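Local structure of hydrogenase (NiFe) small subunit HydA (Allochromatium vinosum, 3MYR) at residues Y68-D73 with M98-H103; G117-A122 with Q254-G259; P148-V153 with M231-G236; L198-F203 with Y215-K220. The protein forms the small subunit of a heterodimeric [NiFe] hydrogenase, carrying three iron-sulfur clusters that probably relay electrons between hydrogen and an acceptor. All blocks are in the same frame, centred on the assembly; numbering follows the deposited sequence.

Contact 1. Residues Y68-D73 with M98-H103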
# COMPACT_ATOMS: atom_id res chain seq x y z
N TYR A 68 -12.07 -24.17 -11.52
CA TYR A 68 -11.21 -23.19 -10.83
C TYR A 68 -11.99 -22.31 -9.82
O TYR A 68 -13.18 -22.08 -9.95
CB TYR A 68 -10.39 -22.38 -11.84
CG TYR A 68 -11.27 -21.60 -12.81
CD1 TYR A 68 -11.73 -20.32 -12.49
CD2 TYR A 68 -11.66 -22.15 -14.04
CE1 TYR A 68 -12.55 -19.60 -13.41
CE2 TYR A 68 -12.46 -21.45 -14.97
CZ TYR A 68 -12.90 -20.19 -14.64
OH TYR A 68 -13.71 -19.53 -15.54
N LEU A 69 -11.28 -21.79 -8.83
CA LEU A 69 -11.85 -20.86 -7.89
C LEU A 69 -11.50 -19.42 -8.32
O LEU A 69 -10.35 -19.16 -8.70
CB LEU A 69 -11.14 -21.14 -6.58
CG LEU A 69 -11.75 -20.93 -5.22
CD1 LEU A 69 -10.71 -20.27 -4.35
CD2 LEU A 69 -13.14 -20.26 -5.09
N VAL A 70 -12.45 -18.49 -8.25
CA VAL A 70 -12.13 -17.11 -8.53
C VAL A 70 -12.21 -16.40 -7.15
O VAL A 70 -13.15 -16.62 -6.38
CB VAL A 70 -13.15 -16.48 -9.54
CG1 VAL A 70 -12.89 -15.00 -9.76
CG2 VAL A 70 -13.02 -17.21 -10.86
N ILE A 71 -11.17 -15.64 -6.79
CA ILE A 71 -11.28 -14.72 -5.64
C ILE A 71 -11.32 -13.30 -6.21
O ILE A 71 -10.58 -12.98 -7.19
CB ILE A 71 -10.09 -14.92 -4.72
CG1 ILE A 71 -10.09 -16.41 -4.25
CG2 ILE A 71 -10.18 -13.93 -3.54
CD1 ILE A 71 -8.96 -16.79 -3.33
N VAL A 72 -12.28 -12.48 -5.73
CA VAL A 72 -12.38 -11.10 -6.26
C VAL A 72 -12.15 -10.16 -5.07
O VAL A 72 -12.78 -10.32 -4.01
CB VAL A 72 -13.77 -10.75 -6.77
CG1 VAL A 72 -13.83 -9.29 -7.25
CG2 VAL A 72 -14.21 -11.69 -7.84
N ASP A 73 -11.31 -9.17 -5.31
CA ASP A 73 -10.94 -8.13 -4.38
C ASP A 73 -11.48 -6.82 -5.02
O ASP A 73 -11.13 -6.53 -6.17
CB ASP A 73 -9.38 -8.07 -4.37
CG ASP A 73 -8.90 -7.30 -3.23
OD1 ASP A 73 -9.81 -6.81 -2.53
OD2 ASP A 73 -7.68 -7.09 -3.03
N MET A 98 -17.51 -11.04 -15.55
CA MET A 98 -18.54 -11.93 -16.04
C MET A 98 -17.87 -13.03 -16.84
O MET A 98 -18.26 -14.18 -16.72
CB MET A 98 -19.63 -11.19 -16.89
CG MET A 98 -20.45 -10.13 -16.04
SD MET A 98 -20.92 -10.72 -14.40
CE MET A 98 -22.24 -11.85 -14.92
N GLU A 99 -16.84 -12.69 -17.62
CA GLU A 99 -16.20 -13.73 -18.45
C GLU A 99 -15.38 -14.73 -17.55
O GLU A 99 -15.39 -15.92 -17.81
CB GLU A 99 -15.35 -13.05 -19.52
CG GLU A 99 -14.07 -13.79 -19.88
CD GLU A 99 -13.04 -12.92 -20.68
OE1 GLU A 99 -13.37 -12.57 -21.84
OE2 GLU A 99 -11.94 -12.59 -20.16
N THR A 100 -14.75 -14.28 -16.46
CA THR A 100 -13.93 -15.16 -15.67
C THR A 100 -14.79 -16.05 -14.73
O THR A 100 -14.48 -17.23 -14.54
CB THR A 100 -12.98 -14.33 -14.83
OG1 THR A 100 -12.28 -13.44 -15.71
CG2 THR A 100 -11.98 -15.19 -14.13
N VAL A 101 -15.89 -15.53 -14.21
CA VAL A 101 -16.71 -16.35 -13.30
C VAL A 101 -17.56 -17.36 -14.10
O VAL A 101 -18.04 -18.31 -13.53
CB VAL A 101 -17.62 -15.56 -12.32
CG1 VAL A 101 -16.80 -14.53 -11.53
CG2 VAL A 101 -18.77 -14.87 -13.07
N GLU A 102 -17.76 -17.15 -15.40
CA GLU A 102 -18.72 -18.00 -16.14
C GLU A 102 -18.49 -19.52 -15.93
O GLU A 102 -19.40 -20.24 -15.63
CB GLU A 102 -18.73 -17.72 -17.64
CG GLU A 102 -19.93 -18.47 -18.29
CD GLU A 102 -20.08 -18.20 -19.75
OE1 GLU A 102 -21.16 -18.55 -20.29
OE2 GLU A 102 -19.13 -17.66 -20.38
N HIS A 103 -17.25 -19.95 -15.92
CA HIS A 103 -16.96 -21.38 -15.72
C HIS A 103 -16.22 -21.71 -14.44
O HIS A 103 -15.62 -22.77 -14.36
CB HIS A 103 -16.15 -21.88 -16.94
CG HIS A 103 -16.94 -21.78 -18.23
ND1 HIS A 103 -18.13 -22.46 -18.42
CD2 HIS A 103 -16.77 -21.00 -19.32
CE1 HIS A 103 -18.64 -22.14 -19.60
NE2 HIS A 103 -17.81 -21.27 -20.18
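Tyr68 and Thr100 make the polar link between these segments: the phenol OH of Tyr68 donates a hydrogen bond to the carbonyl O of Thr100, with 2.6 Å between OH and O. The C=O...donor angle is 149°, the donor tilted 22° from the carbonyl plane, while Thr100 O lies near the ring plane, at its edge. CG of Tyr68 lies between the backbone N and the carbonyl carbon (chi1 61°), and the far end of the ring, with OH, comes up to the helix. His103 adds van der Waals contacts beside this bond, its O oblique to the ring at 3.5 Å from Tyr68 CE2 and its CB 3.7 Å from Tyr68 OH. A phenylalanine here lacks the OH, and the helix would probably lose this tie, leaving the ring held by packing alone. Apolar packing continues two residues further on, where Val70 projects toward the helix and divides its methyls: CG2 meets Thr100 CG2 at 4.0 Å, and CG1 meets Val101 CG1 at 4.3 Å. The hydroxyl of Thr100 takes no part, being bonded to Ile96 O one turn earlier. Val101 also packs on Val107 of strand 106-110, which runs parallel to strand 69-77 and pairs with it. Helix 93-101 thus covers both strands, the arrangement of a beta-alpha-beta crossover in the largely parallel, flavodoxin-like sheet of the N-terminal part.

Contact 2. Residues G117-A122 with Q254-G259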
# COMPACT_ATOMS: atom_id res chain seq x y z
N GLY A 117 -19.98 -3.83 -1.73
CA GLY A 117 -19.93 -2.50 -2.35
C GLY A 117 -18.84 -1.67 -1.66
O GLY A 117 -17.98 -1.06 -2.33
N GLY A 118 -18.76 -1.75 -0.33
CA GLY A 118 -17.61 -1.13 0.35
C GLY A 118 -17.41 0.39 0.03
O GLY A 118 -18.34 1.15 -0.17
N LEU A 119 -16.16 0.82 0.01
CA LEU A 119 -15.85 2.21 -0.02
C LEU A 119 -16.24 2.87 -1.32
O LEU A 119 -16.83 3.92 -1.30
CB LEU A 119 -14.38 2.40 0.24
CG LEU A 119 -13.81 3.71 0.66
CD1 LEU A 119 -12.33 3.95 0.35
CD2 LEU A 119 -14.72 4.84 1.06
N PRO A 120 -15.86 2.29 -2.47
CA PRO A 120 -16.27 2.93 -3.76
C PRO A 120 -17.80 3.13 -3.87
O PRO A 120 -18.29 4.06 -4.53
CB PRO A 120 -15.80 1.93 -4.84
CG PRO A 120 -14.59 1.17 -4.16
CD PRO A 120 -15.16 1.00 -2.67
N GLN A 121 -18.54 2.31 -3.15
CA GLN A 121 -19.99 2.39 -3.17
C GLN A 121 -20.59 3.33 -2.12
O GLN A 121 -21.78 3.66 -2.19
CB GLN A 121 -20.60 0.99 -3.05
CG GLN A 121 -22.06 0.99 -3.43
CD GLN A 121 -22.94 0.35 -2.41
OE1 GLN A 121 -23.67 -0.57 -2.79
NE2 GLN A 121 -22.75 0.62 -1.10
N ALA A 122 -19.77 3.83 -1.19
CA ALA A 122 -20.28 4.73 -0.18
C ALA A 122 -20.79 6.03 -0.89
O ALA A 122 -20.24 6.46 -1.94
CB ALA A 122 -19.14 5.07 0.83
N GLN A 254 -22.58 -1.36 3.75
CA GLN A 254 -22.76 0.08 4.00
C GLN A 254 -22.26 0.63 5.32
O GLN A 254 -22.83 1.58 5.85
CB GLN A 254 -24.26 0.47 3.79
CG GLN A 254 -24.70 0.44 2.25
CD GLN A 254 -25.01 -1.01 1.82
OE1 GLN A 254 -25.78 -1.70 2.51
NE2 GLN A 254 -24.36 -1.50 0.79
N PHE A 255 -21.19 0.09 5.88
CA PHE A 255 -20.78 0.57 7.19
C PHE A 255 -20.26 2.00 7.10
O PHE A 255 -20.28 2.70 8.09
CB PHE A 255 -19.74 -0.36 7.86
CG PHE A 255 -18.34 -0.23 7.28
CD1 PHE A 255 -17.39 0.59 7.93
CD2 PHE A 255 -17.94 -1.00 6.18
CE1 PHE A 255 -16.09 0.69 7.44
CE2 PHE A 255 -16.61 -0.96 5.68
CZ PHE A 255 -15.67 -0.14 6.33
N TRP A 256 -19.77 2.41 5.93
CA TRP A 256 -19.28 3.78 5.76
C TRP A 256 -20.38 4.80 5.92
O TRP A 256 -20.09 5.96 6.20
CB TRP A 256 -18.69 4.01 4.36
CG TRP A 256 -17.50 3.08 4.09
CD1 TRP A 256 -17.48 2.00 3.25
CD2 TRP A 256 -16.17 3.23 4.59
NE1 TRP A 256 -16.23 1.39 3.28
CE2 TRP A 256 -15.39 2.16 4.05
CE3 TRP A 256 -15.56 4.16 5.47
CZ2 TRP A 256 -14.01 1.99 4.34
CZ3 TRP A 256 -14.20 4.01 5.78
CH2 TRP A 256 -13.44 2.88 5.26
N ASP A 257 -21.62 4.39 5.67
CA ASP A 257 -22.71 5.33 5.70
C ASP A 257 -23.58 5.14 6.92
O ASP A 257 -24.76 5.45 6.86
CB ASP A 257 -23.54 5.25 4.38
CG ASP A 257 -22.72 5.80 3.16
OD1 ASP A 257 -22.14 6.90 3.33
OD2 ASP A 257 -22.62 5.14 2.06
N ALA A 258 -23.03 4.63 8.02
CA ALA A 258 -23.87 4.42 9.20
C ALA A 258 -23.91 5.62 10.16
O ALA A 258 -24.12 5.40 11.31
CB ALA A 258 -23.41 3.13 9.98
N GLY A 259 -23.76 6.86 9.73
CA GLY A 259 -23.73 7.98 10.69
C GLY A 259 -22.26 8.18 11.09
O GLY A 259 -21.41 7.52 10.59
O HOH W 1 -21.08 -1.81 1.53
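Leu119 and Trp256 meet in the outer shell of the first [4Fe-4S] cluster, close to its ligands Cys113 and Cys147, where the short helix 118-121 faces a 3-10 turn of the C-terminal part. The Leu119 methyl CD2 sits over the indole, 4.2 Å from the centroid of the Trp256 five-membered ring and 13° off its normal, a CH-pi contact. Phe255 CZ covers the opposite face of the indole, toward the rim, and the ring is held between the two. Leu119 CB adds an approach of 3.9 Å to Trp256 CE2. An alanine at Trp256 would probably open a gap between Leu119 and Phe255, although its CB would still touch Ala122 CB, now 3.7 Å from Trp256 CB. Next to this pair, Asp257 OD2 comes within 3.3 Å of Ala122 CA as it accepts a hydrogen bond from Arg123 N; OD1 forms a salt bridge with Arg48 of the large subunit. A water also ties the backbones together, accepting from Gly118 N at 3.0 Å and from Gln254 N at 2.7 Å. The large subunit packs against this junction through Ile41 on Leu119 and Phe56 on Trp256. Within the small subunit, Phe255 rests on Thr112 of helix 111-116, and Pro120 and Gln121 lean on Ala129 of strand 129-130.

Contact 3. Residues P148-V153 with M231-G236. With SF4 (iron/sulfur cluster), chain I; F3S (Fe3-s4 cluster), chain K.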
# COMPACT_ATOMS: atom_id res chain seq x y z
N PRO A 148 -9.42 -4.80 5.99
CA PRO A 148 -9.68 -6.05 5.24
C PRO A 148 -10.14 -7.12 6.26
O PRO A 148 -10.17 -6.84 7.46
CB PRO A 148 -8.31 -6.40 4.65
CG PRO A 148 -7.30 -5.86 5.74
CD PRO A 148 -8.01 -4.68 6.43
N PRO A 149 -10.58 -8.28 5.79
CA PRO A 149 -10.88 -9.41 6.66
C PRO A 149 -9.58 -9.79 7.39
O PRO A 149 -8.47 -9.57 6.90
CB PRO A 149 -11.23 -10.58 5.62
CG PRO A 149 -11.61 -9.79 4.30
CD PRO A 149 -10.62 -8.65 4.35
N ILE A 150 -9.75 -10.47 8.49
CA ILE A 150 -8.63 -11.08 9.24
C ILE A 150 -7.81 -12.06 8.40
O ILE A 150 -8.34 -12.93 7.76
CB ILE A 150 -9.16 -11.78 10.46
CG1 ILE A 150 -9.88 -10.71 11.37
CG2 ILE A 150 -7.99 -12.37 11.32
CD1 ILE A 150 -10.80 -11.44 12.52
N PRO A 151 -6.47 -12.00 8.54
CA PRO A 151 -5.67 -12.82 7.58
C PRO A 151 -6.04 -14.28 7.69
O PRO A 151 -6.19 -14.93 6.63
CB PRO A 151 -4.23 -12.63 8.09
CG PRO A 151 -4.24 -11.14 8.56
CD PRO A 151 -5.68 -10.94 9.17
N MET A 152 -6.13 -14.80 8.94
CA MET A 152 -6.41 -16.23 9.08
C MET A 152 -7.87 -16.59 8.90
O MET A 152 -8.18 -17.76 8.74
CB MET A 152 -5.84 -16.77 10.37
CG MET A 152 -4.34 -17.05 10.04
SD MET A 152 -3.63 -18.18 11.15
CE MET A 152 -3.55 -17.21 12.67
N VAL A 153 -8.75 -15.58 8.71
CA VAL A 153 -10.10 -15.87 8.17
C VAL A 153 -10.02 -16.13 6.69
O VAL A 153 -10.66 -17.05 6.18
CB VAL A 153 -11.09 -14.73 8.50
CG1 VAL A 153 -12.39 -14.88 7.69
CG2 VAL A 153 -11.35 -14.72 10.01
N MET A 231 -10.75 -14.53 17.60
CA MET A 231 -9.53 -14.93 16.92
C MET A 231 -8.49 -13.82 17.07
O MET A 231 -7.29 -14.09 17.20
CB MET A 231 -9.83 -15.16 15.40
CG MET A 231 -8.59 -15.57 14.64
SD MET A 231 -8.96 -15.72 12.88
CE MET A 231 -10.27 -17.05 12.91
N LYS A 232 -8.93 -12.55 17.04
CA LYS A 232 -7.98 -11.39 17.04
C LYS A 232 -7.16 -11.34 15.77
O LYS A 232 -7.34 -12.21 14.91
CB LYS A 232 -7.05 -11.41 18.26
CG LYS A 232 -7.82 -11.43 19.59
CD LYS A 232 -6.85 -11.02 20.69
CE LYS A 232 -7.58 -11.16 22.07
NZ LYS A 232 -6.62 -10.83 23.22
N TRP A 233 -6.28 -10.31 15.64
CA TRP A 233 -5.58 -10.03 14.43
C TRP A 233 -4.11 -10.36 14.48
O TRP A 233 -3.48 -10.17 15.51
CB TRP A 233 -5.65 -8.53 14.16
CG TRP A 233 -6.89 -8.20 13.44
CD1 TRP A 233 -8.21 -8.04 13.97
CD2 TRP A 233 -6.97 -7.98 12.05
NE1 TRP A 233 -9.08 -7.71 12.90
CE2 TRP A 233 -8.31 -7.59 11.74
CE3 TRP A 233 -5.96 -7.88 11.03
CZ2 TRP A 233 -8.72 -7.33 10.41
CZ3 TRP A 233 -6.39 -7.56 9.68
CH2 TRP A 233 -7.75 -7.27 9.41
N ASN A 234 -3.54 -10.76 13.35
CA ASN A 234 -2.06 -10.89 13.23
C ASN A 234 -1.49 -11.92 14.16
O ASN A 234 -0.60 -11.65 14.99
CB ASN A 234 -1.38 -9.52 13.41
CG ASN A 234 -1.89 -8.47 12.36
OD1 ASN A 234 -2.68 -7.56 12.68
ND2 ASN A 234 -1.46 -8.63 11.09
N ASP A 235 -1.99 -13.13 13.99
CA ASP A 235 -1.61 -14.25 14.81
C ASP A 235 -1.95 -14.02 16.29
O ASP A 235 -1.09 -14.23 17.14
CB ASP A 235 -0.13 -14.57 14.62
CG ASP A 235 0.19 -16.02 14.97
OD1 ASP A 235 -0.78 -16.78 15.16
OD2 ASP A 235 1.36 -16.37 15.15
N GLY A 236 -3.16 -13.50 16.58
CA GLY A 236 -3.63 -13.42 17.96
C GLY A 236 -2.96 -12.26 18.76
O GLY A 236 -2.98 -12.28 19.97
FE1 SF4 I . -11.11 -2.50 2.64
FE2 SF4 I . -10.32 -4.74 1.16
FE3 SF4 I . -12.12 -2.85 0.09
FE4 SF4 I . -9.23 -2.39 0.70
S1 SF4 I . -10.25 -3.78 -1.01
S2 SF4 I . -11.02 -1.05 0.88
S3 SF4 I . -9.11 -3.46 2.71
S4 SF4 I . -12.47 -4.15 1.90
FE1 F3S K . -14.63 -3.87 13.97
FE3 F3S K . -13.45 -4.25 11.59
FE4 F3S K . -13.02 -5.99 13.48
S1 F3S K . -13.71 -2.27 12.63
S2 F3S K . -13.19 -4.89 15.35
S3 F3S K . -15.02 -5.58 12.54
S4 F3S K . -11.55 -5.30 12.04
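Ile150 and Trp233 pack together beside the [3Fe-4S] cluster, in a contact that extends through Pro148 to the first [4Fe-4S] cluster. Ile150 CG1 lies over the indole, 3.7 Å from the centroid of the Trp233 five-membered ring and 26° off its normal, a CH-pi contact; chi1 of -61° places CG1 there, anti to the carbonyl carbon. At the far edge of the indole, Pro148 O lies near the ring plane, 3.1 Å from Trp233 CH2. The Pro151 side chain crosses that of Trp233 at about a right angle, its CD 3.5 Å from Trp233 CZ3. The contact touches both clusters: Trp233 NE1 is 3.6 Å from S4 of the [3Fe-4S] cluster, while Pro148, which follows a cis peptide, brings CB within 3.6 Å of S3 of the [4Fe-4S] cluster.

A second apolar patch forms around the sulfur of Met231. Its chain is extended through chi2 (-177°) and carries SD to within 3.8 Å of Ile150 CG2 and 3.9 Å of Val153 CG2. Ile150 occupies the N-cap position of helix 151-164, so both patches meet at the start of that helix. Nearby, Asn234 ND2 bonds to Asn212 O of the large subunit. Packing that touches both the proximal and the medial cluster belongs to the electron-relay core of [NiFe] hydrogenase small subunits.

Contact 4. Residues L198-F203 with Y215-K220. With SF4 (iron/sulfur cluster), chain J.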
# COMPACT_ATOMS: atom_id res chain seq x y z
N LEU A 198 -20.03 0.91 32.72
CA LEU A 198 -18.68 1.48 32.76
C LEU A 198 -18.17 1.80 31.36
O LEU A 198 -18.01 0.91 30.51
CB LEU A 198 -17.72 0.54 33.52
CG LEU A 198 -18.14 0.18 34.94
CD1 LEU A 198 -17.32 -0.98 35.51
CD2 LEU A 198 -17.88 1.37 35.77
N PHE A 199 -17.96 3.09 31.11
CA PHE A 199 -17.66 3.53 29.72
C PHE A 199 -16.44 4.48 29.70
O PHE A 199 -16.34 5.34 30.56
CB PHE A 199 -18.87 4.32 29.19
CG PHE A 199 -20.11 3.51 29.04
CD1 PHE A 199 -20.20 2.53 28.02
CD2 PHE A 199 -21.19 3.71 29.90
CE1 PHE A 199 -21.38 1.78 27.90
CE2 PHE A 199 -22.37 2.98 29.74
CZ PHE A 199 -22.43 2.00 28.74
N ALA A 200 -15.58 4.35 28.71
CA ALA A 200 -14.56 5.37 28.44
C ALA A 200 -15.24 6.66 27.88
O ALA A 200 -16.20 6.58 27.14
CB ALA A 200 -13.49 4.79 27.38
N GLU A 201 -14.78 7.84 28.27
CA GLU A 201 -15.33 9.07 27.70
C GLU A 201 -14.32 9.79 26.86
O GLU A 201 -14.66 10.76 26.27
CB GLU A 201 -15.88 9.96 28.83
CG GLU A 201 -16.86 9.10 29.63
CD GLU A 201 -17.97 9.90 30.27
OE1 GLU A 201 -19.04 10.01 29.60
OE2 GLU A 201 -17.74 10.41 31.42
N SER A 202 -13.10 9.27 26.78
CA SER A 202 -12.13 9.74 25.78
C SER A 202 -11.20 8.56 25.58
O SER A 202 -11.39 7.54 26.26
CB SER A 202 -11.36 10.97 26.31
OG SER A 202 -10.40 10.53 27.24
N PHE A 203 -10.20 8.71 24.71
CA PHE A 203 -9.25 7.66 24.41
C PHE A 203 -8.19 7.40 25.46
O PHE A 203 -7.49 6.33 25.41
CB PHE A 203 -8.65 7.86 23.00
CG PHE A 203 -9.70 7.91 21.97
CD1 PHE A 203 -10.24 6.74 21.46
CD2 PHE A 203 -10.25 9.14 21.58
CE1 PHE A 203 -11.30 6.78 20.55
CE2 PHE A 203 -11.27 9.17 20.67
CZ PHE A 203 -11.82 7.98 20.18
N TYR A 215 -18.54 2.14 23.80
CA TYR A 215 -19.83 2.40 23.21
C TYR A 215 -20.08 3.93 23.02
O TYR A 215 -20.52 4.38 21.94
CB TYR A 215 -20.95 1.82 24.09
CG TYR A 215 -22.33 2.16 23.54
CD1 TYR A 215 -23.06 3.25 24.00
CD2 TYR A 215 -22.86 1.44 22.52
CE1 TYR A 215 -24.32 3.56 23.48
CE2 TYR A 215 -24.08 1.76 21.97
CZ TYR A 215 -24.78 2.82 22.45
OH TYR A 215 -26.01 3.08 21.87
N ARG A 216 -19.74 4.72 24.05
CA ARG A 216 -19.94 6.15 23.99
C ARG A 216 -19.06 6.89 23.01
O ARG A 216 -19.40 8.00 22.58
CB ARG A 216 -19.91 6.73 25.44
CG ARG A 216 -21.33 6.62 25.87
CD ARG A 216 -21.80 6.18 27.16
NE ARG A 216 -21.45 7.11 28.16
CZ ARG A 216 -21.99 7.19 29.40
NH1 ARG A 216 -23.12 6.57 29.75
NH2 ARG A 216 -21.41 8.02 30.28
N LEU A 217 -17.95 6.28 22.62
CA LEU A 217 -17.13 6.79 21.56
C LEU A 217 -17.50 6.24 20.18
O LEU A 217 -16.75 6.43 19.27
CB LEU A 217 -15.64 6.39 21.85
CG LEU A 217 -15.17 7.03 23.18
CD1 LEU A 217 -13.81 6.49 23.73
CD2 LEU A 217 -15.18 8.59 23.08
N GLY A 218 -18.65 5.59 20.01
CA GLY A 218 -19.09 5.33 18.65
C GLY A 218 -18.99 3.85 18.28
O GLY A 218 -19.34 3.50 17.18
N CYS A 219 -18.57 2.97 19.21
CA CYS A 219 -18.29 1.56 18.84
C CYS A 219 -19.54 0.94 18.17
O CYS A 219 -20.63 1.03 18.73
CB CYS A 219 -17.93 0.75 20.10
SG CYS A 219 -17.43 -0.97 19.70
N LYS A 220 -19.36 0.26 17.05
CA LYS A 220 -20.45 -0.38 16.34
C LYS A 220 -20.39 -1.89 16.54
O LYS A 220 -21.07 -2.64 15.85
CB LYS A 220 -20.39 -0.01 14.81
CG LYS A 220 -20.53 1.50 14.52
CD LYS A 220 -21.71 2.13 15.31
CE LYS A 220 -21.92 3.61 14.95
NZ LYS A 220 -20.72 4.54 15.04
FE1 SF4 J . -17.04 -4.12 23.26
FE2 SF4 J . -18.43 -1.93 24.29
FE3 SF4 J . -17.88 -2.11 21.62
FE4 SF4 J . -19.72 -3.77 22.78
S1 SF4 J . -19.83 -1.51 22.56
S2 SF4 J . -18.17 -4.35 21.24
S3 SF4 J . -18.71 -4.15 24.81
S4 SF4 J . -16.35 -1.93 23.33
O HOH W 2 -17.55 4.61 25.83
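The backbones of the two loops come closest at Glu201 and Arg216, whose CA atoms are 6.6 Å apart, and a water bridges them just beside this point, donating to Ala200 O at 2.7 Å and accepting from Arg216 N at 2.8 Å. The side chain of Arg216 lies across Phe199: CD sits over the ring face, 3.9 Å from the Phe199 centroid, in a CH-pi contact. Beyond it the guanidinium is turned only 22° from the plane of the phenyl ring, and Phe199 CD2 lies over its face. Bends at chi2 (138°), which sets CD over the ring, and at chi3 shape the chain. The guanidinium then reaches Glu201 in a salt bridge whose hydrogen bond, from Arg216 NH2 to Glu201 OE1, measures 3.2 Å and is nearly straight at 169°; OE1 lies close to the guanidinium plane but is met from above the carboxylate plane. Segment 215-220 also borders the second [4Fe-4S] cluster, which is held by His185, Cys188, Cys213 and Cys219, the mixed histidine-cysteine ligation of the distal cluster in [NiFe] hydrogenases. Cys219 SG binds the cluster iron FE3 at 2.3 Å, and Tyr215 CB fits between Phe199 CE1 and the cluster sulfide S1, 3.8 Å from Phe199 CE1. On the inner side Leu217 places CD1 over the Phe203 ring, 4.3 Å from its centroid, and also against Ala200 CB. Phe203 in turn meets Phe463 and Trp468 of the large subunit edge-to-face.

In the fold
From the N terminus, contact 1 closes first and is complete before the others open, joining strand 69-77 to helix 93-101 within the N-terminal sheet domain. Contact 2 opens next, at 117-122, and its long loop ends only at 254-259. Inside that span contact 3 ties the start of helix 151-164 to 231-236, and inside contact 3 in turn lies contact 4, a short closure between two loops of the C-terminal part. Contacts 2 and 3 therefore both fasten the C-terminal part onto the N-terminal domain, their centres about 22 Å apart. Contacts 1 and 4 lie on opposite sides of the chain's centre, about 42 Å apart between centres.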